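Terminase, large subunit (Enterobacteria phage P22, PDB 4DKW) drives ATP-powered translocation of viral DNA into empty capsids and, through its magnesium-dependent C-terminal nuclease domain, cuts the genome to start and end packaging. Local coordinates at residues Ile10-Glu13 against Thr14-Gln18. Sequence-based numbering, arbitrary orientation.
Sequences IPEE and TIKCQ
Pro-11 and Thr-14 meet at the start of a short, weakly bonded helical turn, roughly 12-15, that leads into the short strand 16-17 at the periphery of this RNase H-like nuclease domain. Pro-11 O accepts two bonds from Thr-14. Thr-14 OG1 donates to Pro-11 O at 2.6 Å, in the carbonyl plane with a C=O...O angle of 154°, whereas Thr-14 N, 2.9 Å from Pro-11 O, lies above that plane. With OG1 set between the backbone N and the carbonyl carbon (chi1 67°), the hydroxyl faces this oxygen and Thr-14 CG2 rests 3.7 Å from Pro-11 CB. One residue on, Glu-12 O receives Ile-15 N at 3.1 Å and, weakly, Lys-16 N.

On another side of the turn, Lys-16 runs alongside Glu-12 and slants across Glu-13. Lys-16 NZ makes long salt bridges to both, 3.7 Å from Glu-12 OE2 and 3.6 Å from Glu-13 OE1. The side chains of Ile-10 and Ile-15 cross at about a right angle, with Ile-10 CG2 4.1 Å from Ile-15 CG2.

Farther out, the stronger partner of Glu-12 is Arg-155 NH1, so that carboxylate is shared between two cations. Phe-151 adds a cation-pi contact to Lys-16 and, with Phe-154 on helix 148-156, packs against Ile-15. Both isoleucines reach Met-136 of helix 125-137, while strand 16-17 pairs in parallel with strand 141-144, from which Lys-142 NZ hydrogen-bonds to Thr-14 O.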
# COMPACT_ATOMS: atom_id res chain seq x y z
N ILE A 10 -0.41 14.65 -11.79
CA ILE A 10 -0.86 13.76 -12.83
C ILE A 10 -2.37 13.74 -12.74
O ILE A 10 -2.93 13.66 -11.65
CB ILE A 10 -0.25 12.34 -12.61
CG1 ILE A 10 1.28 12.42 -12.62
CG2 ILE A 10 -0.73 11.37 -13.67
CD1 ILE A 10 1.98 11.14 -12.33
N PRO A 11 -3.06 13.85 -13.89
CA PRO A 11 -4.52 13.75 -13.90
C PRO A 11 -4.98 12.40 -13.35
O PRO A 11 -4.54 11.37 -13.87
CB PRO A 11 -4.87 13.87 -15.39
CG PRO A 11 -3.70 14.58 -15.99
CD PRO A 11 -2.50 14.13 -15.22
N GLU A 12 -5.84 12.41 -12.34
CA GLU A 12 -6.41 11.18 -11.75
C GLU A 12 -6.92 10.18 -12.77
O GLU A 12 -6.78 8.98 -12.61
CB GLU A 12 -7.60 11.52 -10.87
CG GLU A 12 -7.25 12.26 -9.65
CD GLU A 12 -8.48 12.59 -8.87
OE1 GLU A 12 -8.49 13.67 -8.25
OE2 GLU A 12 -9.45 11.79 -8.88
N GLU A 13 -7.54 10.70 -13.82
CA GLU A 13 -8.18 9.85 -14.81
C GLU A 13 -7.17 9.04 -15.61
O GLU A 13 -7.52 7.98 -16.13
CB GLU A 13 -9.11 10.69 -15.71
CG GLU A 13 -10.46 9.98 -16.04
CD GLU A 13 -11.36 9.77 -14.80
OE1 GLU A 13 -10.86 9.71 -13.65
OE2 GLU A 13 -12.58 9.61 -14.98
N THR A 14 -5.93 9.53 -15.69
CA THR A 14 -4.88 8.77 -16.37
C THR A 14 -4.46 7.52 -15.59
O THR A 14 -4.01 6.54 -16.19
CB THR A 14 -3.65 9.65 -16.70
OG1 THR A 14 -3.00 10.06 -15.49
CG2 THR A 14 -4.06 10.88 -17.47
N ILE A 15 -4.62 7.53 -14.27
CA ILE A 15 -4.25 6.35 -13.48
C ILE A 15 -5.45 5.51 -13.00
O ILE A 15 -5.26 4.44 -12.43
CB ILE A 15 -3.30 6.71 -12.30
CG1 ILE A 15 -4.02 7.43 -11.16
CG2 ILE A 15 -2.13 7.58 -12.78
CD1 ILE A 15 -3.08 7.80 -10.03
N LYS A 16 -6.66 5.98 -13.26
CA LYS A 16 -7.88 5.29 -12.84
C LYS A 16 -8.24 4.21 -13.88
O LYS A 16 -8.02 4.42 -15.07
CB LYS A 16 -9.00 6.34 -12.65
CG LYS A 16 -10.23 5.88 -11.86
CD LYS A 16 -11.21 7.05 -11.59
CE LYS A 16 -10.59 8.12 -10.68
NZ LYS A 16 -11.59 9.11 -10.17
N CYS A 17 -8.76 3.06 -13.44
CA CYS A 17 -9.24 2.05 -14.38
C CYS A 17 -10.49 1.36 -13.86
O CYS A 17 -10.75 1.39 -12.67
CB CYS A 17 -8.14 1.01 -14.69
SG CYS A 17 -7.77 -0.18 -13.37
N GLN A 18 -11.25 0.74 -14.77
CA GLN A 18 -12.38 -0.12 -14.40
C GLN A 18 -11.91 -1.41 -13.74
O GLN A 18 -10.95 -2.02 -14.22
CB GLN A 18 -13.22 -0.49 -15.62
CG GLN A 18 -13.87 0.69 -16.30
CD GLN A 18 -15.00 1.28 -15.49
OE1 GLN A 18 -15.61 0.60 -14.67
NE2 GLN A 18 -15.30 2.54 -15.73